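Local coordinates for protein polyguluronate lyase (Corynebacterium sp., PDB 1UAI) that probably cleaves poly-alpha-L-guluronate, the guluronate-rich part of alginate, as a lyase with a jelly-roll beta-sandwich fold, at residues A[5-10]-A[52-57]; A[16-21]-A[29-34]; A[42-47]-A[57-62]. One frame throughout, in Å; residues are numbered along the deposited sequence.

Interaction 1 (A[5-10]-A[52-57])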
loop_
_atom_site.group_PDB
_atom_site.type_symbol
_atom_site.label_atom_id
_atom_site.label_comp_id
_atom_site.label_asym_id
_atom_site.label_seq_id
_atom_site.Cartn_x
_atom_site.Cartn_y
_atom_site.Cartn_z
ATOM N N ASP A 5 13.937 -15.872 1.547
ATOM C CA ASP A 5 14.314 -15.337 2.852
ATOM C C ASP A 5 13.939 -13.886 3.140
ATOM O O ASP A 5 13.561 -13.558 4.265
ATOM C CB ASP A 5 15.818 -15.516 3.081
ATOM C CG ASP A 5 16.251 -16.969 3.014
ATOM O OD1 ASP A 5 15.487 -17.842 3.478
ATOM O OD2 ASP A 5 17.359 -17.236 2.511
ATOM N N TYR A 6 14.036 -13.020 2.137
ATOM C CA TYR A 6 13.733 -11.604 2.336
ATOM C C TYR A 6 12.811 -11.036 1.272
ATOM O O TYR A 6 12.896 -11.408 0.105
ATOM C CB TYR A 6 15.024 -10.780 2.315
ATOM C CG TYR A 6 16.071 -11.240 3.293
ATOM C CD1 TYR A 6 15.870 -11.117 4.664
ATOM C CD2 TYR A 6 17.266 -11.803 2.849
ATOM C CE1 TYR A 6 16.831 -11.542 5.573
ATOM C CE2 TYR A 6 18.237 -12.233 3.748
ATOM C CZ TYR A 6 18.010 -12.098 5.108
ATOM O OH TYR A 6 18.967 -12.510 6.007
ATOM N N PRO A 7 11.909 -10.121 1.665
ATOM C CA PRO A 7 11.003 -9.523 0.682
ATOM C C PRO A 7 11.786 -8.935 -0.497
ATOM O O PRO A 7 11.312 -8.948 -1.633
ATOM C CB PRO A 7 10.290 -8.454 1.498
ATOM C CG PRO A 7 10.114 -9.143 2.813
ATOM C CD PRO A 7 11.477 -9.792 3.038
ATOM N N ALA A 8 12.989 -8.435 -0.222
ATOM C CA ALA A 8 13.834 -7.835 -1.254
ATOM C C ALA A 8 14.288 -8.829 -2.324
ATOM O O ALA A 8 14.868 -8.431 -3.332
ATOM C CB ALA A 8 15.048 -7.170 -0.610
ATOM N N GLN A 9 14.039 -10.115 -2.098
ATOM C CA GLN A 9 14.407 -11.139 -3.073
ATOM C C GLN A 9 13.220 -11.444 -3.987
ATOM O O GLN A 9 13.378 -12.079 -5.028
ATOM C CB GLN A 9 14.847 -12.427 -2.370
ATOM C CG GLN A 9 16.067 -12.267 -1.480
ATOM C CD GLN A 9 16.427 -13.541 -0.743
ATOM O OE1 GLN A 9 15.564 -14.209 -0.180
ATOM N NE2 GLN A 9 17.714 -13.876 -0.730
ATOM N N GLN A 10 12.035 -10.985 -3.593
ATOM C CA GLN A 10 10.804 -11.203 -4.357
ATOM C C GLN A 10 10.438 -10.010 -5.239
ATOM O O GLN A 10 9.865 -10.175 -6.319
ATOM C CB GLN A 10 9.643 -11.483 -3.403
ATOM C CG GLN A 10 9.693 -12.834 -2.713
ATOM C CD GLN A 10 9.438 -13.980 -3.668
ATOM O OE1 GLN A 10 8.577 -13.890 -4.542
ATOM N NE2 GLN A 10 10.177 -15.073 -3.499
ATOM N N THR A 52 6.297 -16.765 -3.157
ATOM C CA THR A 52 5.857 -16.193 -4.426
ATOM C C THR A 52 5.680 -14.680 -4.373
ATOM O O THR A 52 5.548 -14.033 -5.409
ATOM C CB THR A 52 4.518 -16.801 -4.875
ATOM O OG1 THR A 52 3.572 -16.700 -3.804
ATOM C CG2 THR A 52 4.694 -18.259 -5.271
ATOM N N GLY A 53 5.663 -14.116 -3.169
ATOM C CA GLY A 53 5.494 -12.682 -3.043
ATOM C C GLY A 53 5.782 -12.189 -1.642
ATOM O O GLY A 53 6.326 -12.920 -0.811
ATOM N N VAL A 54 5.411 -10.941 -1.380
ATOM C CA VAL A 54 5.642 -10.335 -0.080
ATOM C C VAL A 54 4.353 -10.165 0.707
ATOM O O VAL A 54 3.371 -9.606 0.214
ATOM C CB VAL A 54 6.320 -8.952 -0.228
ATOM C CG1 VAL A 54 6.552 -8.326 1.144
ATOM C CG2 VAL A 54 7.634 -9.101 -0.980
ATOM N N GLN A 55 4.373 -10.665 1.935
ATOM C CA GLN A 55 3.240 -10.566 2.840
ATOM C C GLN A 55 3.377 -9.323 3.714
ATOM O O GLN A 55 4.401 -9.132 4.377
ATOM C CB GLN A 55 3.181 -11.811 3.729
ATOM C CG GLN A 55 2.215 -11.719 4.899
ATOM C CD GLN A 55 2.160 -13.010 5.687
ATOM O OE1 GLN A 55 1.818 -14.060 5.143
ATOM N NE2 GLN A 55 2.504 -12.946 6.969
ATOM N N PHE A 56 2.347 -8.479 3.688
ATOM C CA PHE A 56 2.289 -7.263 4.496
ATOM C C PHE A 56 1.094 -7.440 5.426
ATOM O O PHE A 56 -0.021 -7.688 4.960
ATOM C CB PHE A 56 2.030 -6.033 3.629
ATOM C CG PHE A 56 3.163 -5.669 2.716
ATOM C CD1 PHE A 56 4.151 -4.782 3.132
ATOM C CD2 PHE A 56 3.215 -6.173 1.422
ATOM C CE1 PHE A 56 5.173 -4.397 2.267
ATOM C CE2 PHE A 56 4.232 -5.796 0.549
ATOM C CZ PHE A 56 5.213 -4.903 0.972
ATOM N N ARG A 57 1.318 -7.317 6.729
ATOM C CA ARG A 57 0.235 -7.467 7.693
ATOM C C ARG A 57 0.278 -6.356 8.730
ATOM O O ARG A 57 1.347 -6.002 9.224
ATOM C CB ARG A 57 0.328 -8.825 8.401
ATOM C CG ARG A 57 -0.801 -9.071 9.401
ATOM C CD ARG A 57 -0.638 -10.380 10.167
ATOM N NE ARG A 57 -0.641 -11.542 9.283
ATOM C CZ ARG A 57 -0.576 -12.800 9.706
ATOM N NH1 ARG A 57 -0.507 -13.059 11.007
ATOM N NH2 ARG A 57 -0.573 -13.798 8.832
HETATM O O HOH W 1 7.484 -13.695 -6.903
#

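Interaction 2 (A[16-21]-A[29-34])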
loop_
_atom_site.group_PDB
_atom_site.type_symbol
_atom_site.label_atom_id
_atom_site.label_comp_id
_atom_site.label_asym_id
_atom_site.label_seq_id
_atom_site.Cartn_x
_atom_site.Cartn_y
_atom_site.Cartn_z
ATOM N N TRP A 16 12.581 1.998 -2.491
ATOM C CA TRP A 16 11.496 1.951 -1.528
ATOM C C TRP A 16 12.061 1.880 -0.119
ATOM O O TRP A 16 13.245 1.597 0.081
ATOM C CB TRP A 16 10.642 0.694 -1.727
ATOM C CG TRP A 16 10.000 0.576 -3.060
ATOM C CD1 TRP A 16 10.501 -0.048 -4.164
ATOM C CD2 TRP A 16 8.736 1.123 -3.442
ATOM N NE1 TRP A 16 9.624 0.077 -5.215
ATOM C CE2 TRP A 16 8.533 0.792 -4.798
ATOM C CE3 TRP A 16 7.756 1.863 -2.769
ATOM C CZ2 TRP A 16 7.384 1.175 -5.498
ATOM C CZ3 TRP A 16 6.615 2.245 -3.463
ATOM C CH2 TRP A 16 6.440 1.899 -4.816
ATOM N N LYS A 17 11.195 2.161 0.847
ATOM C CA LYS A 17 11.515 2.014 2.258
ATOM C C LYS A 17 10.218 1.426 2.806
ATOM O O LYS A 17 9.173 1.511 2.149
ATOM C CB LYS A 17 11.852 3.349 2.943
ATOM C CG LYS A 17 10.697 4.303 3.165
ATOM C CD LYS A 17 11.133 5.473 4.048
ATOM C CE LYS A 17 10.011 6.485 4.233
ATOM N NZ LYS A 17 10.393 7.598 5.149
ATOM N N VAL A 18 10.272 0.804 3.977
ATOM C CA VAL A 18 9.072 0.216 4.546
ATOM C C VAL A 18 8.742 0.801 5.914
ATOM O O VAL A 18 9.638 1.095 6.714
ATOM C CB VAL A 18 9.207 -1.334 4.662
ATOM C CG1 VAL A 18 10.264 -1.702 5.700
ATOM C CG2 VAL A 18 7.855 -1.957 5.011
ATOM N N THR A 19 7.447 1.000 6.155
ATOM C CA THR A 19 6.945 1.499 7.432
ATOM C C THR A 19 6.186 0.313 8.011
ATOM O O THR A 19 5.387 -0.320 7.313
ATOM C CB THR A 19 5.988 2.687 7.250
ATOM O OG1 THR A 19 6.665 3.740 6.554
ATOM C CG2 THR A 19 5.509 3.199 8.606
ATOM N N LEU A 20 6.433 0.025 9.284
ATOM C CA LEU A 20 5.850 -1.129 9.955
ATOM C C LEU A 20 4.805 -0.816 11.021
ATOM O O LEU A 20 4.613 0.339 11.401
ATOM C CB LEU A 20 6.987 -1.938 10.584
ATOM C CG LEU A 20 8.105 -2.330 9.615
ATOM C CD1 LEU A 20 9.348 -2.732 10.392
ATOM C CD2 LEU A 20 7.628 -3.460 8.715
ATOM N N PRO A 21 4.105 -1.856 11.506
ATOM C CA PRO A 21 3.077 -1.706 12.539
ATOM C C PRO A 21 3.627 -2.006 13.935
ATOM O O PRO A 21 2.868 -2.245 14.876
ATOM C CB PRO A 21 2.017 -2.706 12.105
ATOM C CG PRO A 21 2.845 -3.836 11.601
ATOM C CD PRO A 21 3.954 -3.152 10.814
ATOM N N SER A 29 8.168 1.844 13.277
ATOM C CA SER A 29 9.520 1.615 12.789
ATOM C C SER A 29 9.576 1.638 11.271
ATOM O O SER A 29 8.652 1.183 10.596
ATOM C CB SER A 29 10.044 0.261 13.268
ATOM O OG SER A 29 10.147 0.219 14.677
ATOM N N GLU A 30 10.669 2.175 10.740
ATOM C CA GLU A 30 10.877 2.215 9.301
ATOM C C GLU A 30 12.257 1.648 9.004
ATOM O O GLU A 30 13.199 1.842 9.778
ATOM C CB GLU A 30 10.806 3.644 8.755
ATOM C CG GLU A 30 9.470 4.336 8.940
ATOM C CD GLU A 30 9.283 5.498 7.982
ATOM O OE1 GLU A 30 10.273 6.208 7.693
ATOM O OE2 GLU A 30 8.141 5.710 7.522
ATOM N N ILE A 31 12.368 0.929 7.894
ATOM C CA ILE A 31 13.643 0.363 7.480
ATOM C C ILE A 31 13.920 0.848 6.065
ATOM O O ILE A 31 13.087 0.692 5.168
ATOM C CB ILE A 31 13.629 -1.181 7.490
ATOM C CG1 ILE A 31 13.378 -1.697 8.911
ATOM C CG2 ILE A 31 14.963 -1.710 6.975
ATOM C CD1 ILE A 31 14.456 -1.321 9.910
ATOM N N GLU A 32 15.089 1.452 5.882
ATOM C CA GLU A 32 15.491 1.977 4.585
ATOM C C GLU A 32 16.647 1.158 4.033
ATOM O O GLU A 32 17.203 0.299 4.723
ATOM C CB GLU A 32 15.946 3.434 4.728
ATOM C CG GLU A 32 14.978 4.318 5.493
ATOM C CD GLU A 32 15.496 5.735 5.688
ATOM O OE1 GLU A 32 16.714 5.908 5.914
ATOM O OE2 GLU A 32 14.679 6.678 5.631
ATOM N N GLN A 33 16.995 1.422 2.779
ATOM C CA GLN A 33 18.123 0.754 2.145
ATOM C C GLN A 33 19.377 1.334 2.798
ATOM O O GLN A 33 19.366 2.477 3.257
ATOM C CB GLN A 33 18.148 1.053 0.643
ATOM C CG GLN A 33 17.064 0.357 -0.164
ATOM C CD GLN A 33 17.236 -1.149 -0.191
ATOM O OE1 GLN A 33 18.293 -1.672 0.166
ATOM N NE2 GLN A 33 16.201 -1.854 -0.630
ATOM N N PRO A 34 20.476 0.567 2.830
ATOM C CA PRO A 34 20.604 -0.790 2.293
ATOM C C PRO A 34 20.174 -1.912 3.239
ATOM O O PRO A 34 20.128 -3.069 2.835
ATOM C CB PRO A 34 22.084 -0.874 1.948
ATOM C CG PRO A 34 22.703 -0.111 3.067
ATOM C CD PRO A 34 21.798 1.102 3.212
HETATM O O HOH W 2 15.204 3.195 1.416
HETATM O O HOH W 3 13.001 8.383 4.660
#

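Interaction 3 (A[42-47]-A[57-62])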
loop_
_atom_site.group_PDB
_atom_site.type_symbol
_atom_site.label_atom_id
_atom_site.label_comp_id
_atom_site.label_asym_id
_atom_site.label_seq_id
_atom_site.Cartn_x
_atom_site.Cartn_y
_atom_site.Cartn_z
ATOM N N ALA A 42 8.576 -11.176 10.677
ATOM C CA ALA A 42 7.348 -11.959 10.633
ATOM C C ALA A 42 6.411 -11.583 11.771
ATOM O O ALA A 42 6.850 -11.370 12.901
ATOM C CB ALA A 42 7.679 -13.448 10.700
ATOM N N PRO A 43 5.099 -11.523 11.498
ATOM C CA PRO A 43 4.424 -11.779 10.219
ATOM C C PRO A 43 4.115 -10.504 9.431
ATOM O O PRO A 43 3.499 -10.564 8.368
ATOM C CB PRO A 43 3.142 -12.458 10.665
ATOM C CG PRO A 43 2.783 -11.633 11.875
ATOM C CD PRO A 43 4.117 -11.489 12.599
ATOM N N TRP A 44 4.557 -9.361 9.946
ATOM C CA TRP A 44 4.252 -8.066 9.339
ATOM C C TRP A 44 4.843 -7.746 7.974
ATOM O O TRP A 44 4.199 -7.080 7.163
ATOM C CB TRP A 44 4.641 -6.948 10.310
ATOM C CG TRP A 44 4.441 -7.320 11.743
ATOM C CD1 TRP A 44 5.403 -7.408 12.704
ATOM C CD2 TRP A 44 3.210 -7.702 12.368
ATOM N NE1 TRP A 44 4.850 -7.824 13.892
ATOM C CE2 TRP A 44 3.505 -8.012 13.714
ATOM C CE3 TRP A 44 1.887 -7.816 11.922
ATOM C CZ2 TRP A 44 2.524 -8.430 14.620
ATOM C CZ3 TRP A 44 0.910 -8.231 12.822
ATOM C CH2 TRP A 44 1.236 -8.533 14.156
ATOM N N PHE A 45 6.065 -8.202 7.725
ATOM C CA PHE A 45 6.754 -7.924 6.471
ATOM C C PHE A 45 7.708 -9.085 6.225
ATOM O O PHE A 45 8.810 -9.122 6.766
ATOM C CB PHE A 45 7.527 -6.610 6.609
ATOM C CG PHE A 45 8.312 -6.228 5.389
ATOM C CD1 PHE A 45 7.667 -5.885 4.206
ATOM C CD2 PHE A 45 9.704 -6.194 5.429
ATOM C CE1 PHE A 45 8.398 -5.511 3.078
ATOM C CE2 PHE A 45 10.443 -5.822 4.308
ATOM C CZ PHE A 45 9.787 -5.479 3.130
ATOM N N GLN A 46 7.279 -10.026 5.392
ATOM C CA GLN A 46 8.070 -11.218 5.125
ATOM C C GLN A 46 7.701 -11.813 3.778
ATOM O O GLN A 46 6.704 -11.432 3.171
ATOM C CB GLN A 46 7.765 -12.270 6.194
ATOM C CG GLN A 46 6.300 -12.716 6.159
ATOM C CD GLN A 46 6.019 -13.937 7.011
ATOM O OE1 GLN A 46 5.872 -13.842 8.230
ATOM N NE2 GLN A 46 5.948 -15.098 6.370
ATOM N N VAL A 47 8.516 -12.748 3.307
ATOM C CA VAL A 47 8.192 -13.449 2.073
ATOM C C VAL A 47 7.057 -14.373 2.518
ATOM O O VAL A 47 7.084 -14.885 3.640
ATOM C CB VAL A 47 9.370 -14.315 1.573
ATOM C CG1 VAL A 47 8.931 -15.159 0.380
ATOM C CG2 VAL A 47 10.538 -13.428 1.186
ATOM N N ARG A 57 1.318 -7.317 6.729
ATOM C CA ARG A 57 0.235 -7.467 7.693
ATOM C C ARG A 57 0.278 -6.356 8.730
ATOM O O ARG A 57 1.347 -6.002 9.224
ATOM C CB ARG A 57 0.328 -8.825 8.401
ATOM C CG ARG A 57 -0.801 -9.071 9.401
ATOM C CD ARG A 57 -0.638 -10.380 10.167
ATOM N NE ARG A 57 -0.641 -11.542 9.283
ATOM C CZ ARG A 57 -0.576 -12.800 9.706
ATOM N NH1 ARG A 57 -0.507 -13.059 11.007
ATOM N NH2 ARG A 57 -0.573 -13.798 8.832
ATOM N N ALA A 58 -0.891 -5.801 9.043
ATOM C CA ALA A 58 -1.011 -4.751 10.048
ATOM C C ALA A 58 -2.287 -5.000 10.847
ATOM O O ALA A 58 -3.394 -4.966 10.302
ATOM C CB ALA A 58 -1.056 -3.375 9.389
ATOM N N ALA A 59 -2.116 -5.265 12.140
ATOM C CA ALA A 59 -3.234 -5.537 13.040
ATOM C C ALA A 59 -3.814 -4.247 13.606
ATOM O O ALA A 59 -3.142 -3.220 13.646
ATOM C CB ALA A 59 -2.779 -6.451 14.170
ATOM N N VAL A 60 -5.060 -4.311 14.063
ATOM C CA VAL A 60 -5.736 -3.131 14.588
ATOM C C VAL A 60 -5.069 -2.486 15.798
ATOM O O VAL A 60 -5.293 -1.306 16.073
ATOM C CB VAL A 60 -7.214 -3.442 14.936
ATOM C CG1 VAL A 60 -7.927 -3.982 13.704
ATOM C CG2 VAL A 60 -7.295 -4.437 16.089
ATOM N N ASN A 61 -4.250 -3.251 16.514
ATOM C CA ASN A 61 -3.556 -2.733 17.690
ATOM C C ASN A 61 -2.133 -2.315 17.328
ATOM O O ASN A 61 -1.304 -2.071 18.204
ATOM C CB ASN A 61 -3.516 -3.799 18.790
ATOM C CG ASN A 61 -2.662 -4.992 18.412
ATOM O OD1 ASN A 61 -2.398 -5.231 17.235
ATOM N ND2 ASN A 61 -2.232 -5.754 19.411
ATOM N N GLY A 62 -1.860 -2.224 16.030
ATOM C CA GLY A 62 -0.533 -1.848 15.578
ATOM C C GLY A 62 -0.115 -0.445 15.967
ATOM O O GLY A 62 -0.948 0.417 16.260
#

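Interaction 1 (A[5-10]-A[52-57])
The amide oxygen of Q10 sits above the plane of the peptide group that joins T52 to G53. Q10 OE1 stands 3.0 Å from T52 C, almost straight above the peptide plane, so the oxygen lies over the carbonyl carbon rather than meeting a donor. The T52 carbonyl oxygen is itself an acceptor, and a water bridges the two oxygens, 2.6 Å from Q10 OE1 and 2.5 Å from T52 O; both distances are short, and how the water shares its protons is doubtful. The other branch of the amide, NE2, is bound to the carbonyl of P3, which settles which way the group is turned. CG of Q10 lies beside its own backbone N (chi1 -71°), and a bend at chi2 (-70°) folds CD over toward the chain at G53. There Q10 CG rests 3.9 Å from G53 O, while the N-H of G53, like that of T52, goes to the side chain of N48. Next comes V54, where the strand proper begins. In this jelly-roll sandwich, strand 54-59 runs between strands 45-47 and 211-223, and V54 is buried where the N-terminal loop crosses the end of the sheet; the C4–C51 disulfide ties the same two parts of the chain just ahead of each segment. Both methyls of V54 serve the contact. CG2 meets P7 CB at 3.7 Å, and also packs 3.9 Å from Q10 CB; CG1, anti to the backbone N, touches P7 CB at 3.8 Å. The proline ring and the valine cross at about a right angle. Behind this surface the loop is braced from within, as Q9 OE1 accepts from the N-H groups of both D5 and Y6, and Q10 N binds the carbonyl of P7.

Interaction 2 (A[16-21]-A[29-34])
Charge pairing joins K17 to E30 in a salt bridge, with K17 NZ 2.9 Å from E30 OE1 on the syn side of the carboxylate. The lysine chain reaches it fully extended beyond a CG that sits between backbone N and carbonyl carbon (chi1 71°). Water links the same ammonium to E32 OE2, which at 4.4 Å from K17 NZ is too far for a direct bridge. Of the other hydrogen bonds, the T19 hydroxyl gives its proton to E30, T19 OG1 to E30 OE2 2.6 Å, arriving from above the carboxylate plane. E30 thus has both oxygens engaged, which would hold its carboxylate in place and probably favour its ionised form. Backbone bonds pair V18 with I31 in both directions, and L20 N donates to S29 O at 2.8 Å. A second water spans W16 O and Q33 N. On the face of V18 and I31 the contact is apolar: the two lie side by side with V18 CG1 3.8 Å from I31 CB, and L20 CD1 grazes I31 CG1. The axes run antiparallel, at 161°, and the two strands are consecutive, a beta hairpin flanked on its 16-20 side by strand 72-79 of the same sheet.

Interaction 3 (A[42-47]-A[57-62])
P43 is wedged between two flat groups, the indole of W44 and the guanidinium of R57, which stand nearly perpendicular with their planes 82° apart. Its CD lies over the centre of the indole on one face, 3.7 Å above the W44 ring plane, while its CB covers one face of the guanidinium toward the rim. At the edge of the indole, near its plane, R57 O approaches W44 CE3 to 3.3 Å. The benzo corner also meets aliphatic carbon: W44 CZ3 is 3.8 Å from R57 CD, and reaches on to A59 CB at 4.3 Å. The arginine crosses obliquely beside the ring, its CG anti to the backbone N (chi1 -178°), and a bend at chi3 (-61°) turns NE off the chain line; the guanidinium beyond lies against P43. From strand 211-223, Q213 accepts the NE hydrogen bond and Y211 makes a cation-pi contact with the charged group. These residues sit at the mouth of the beta hairpin of strands 45-47 and 54-59, at one border of an antiparallel sheet. Here R57 N donates to W44 O (2.9 Å), an oxygen that also accepts from the S73 hydroxyl. In contrast, R57 O is buried against the indole and has no hydrogen-bond partner in the model. Past A59 the chain leaves the strand through a type I turn, closed by G62 N bonding to A59 O.

Interactions 1 and 3 share strand 54-59 and the residue R57, and lie about 12 Å apart between centres. Their segments alternate along the chain, and Q55 N to Q46 O (2.7 Å), a probable hydrogen bond, continues the strand pairing between them. F45 joins all three: its CZ is 3.4 Å from P7 CB of interaction 1, which brings the N-terminal loop onto it, and its CD1 is 4.0 Å from V18 CG2 of interaction 2. Interaction 2 belongs to the other sheet of the sandwich, so the F45-V18 contact runs between the two sheets. A second junction lies where P21 CG packs 3.5 Å from R57 O, at the corner where the chain leaves strand 16-20.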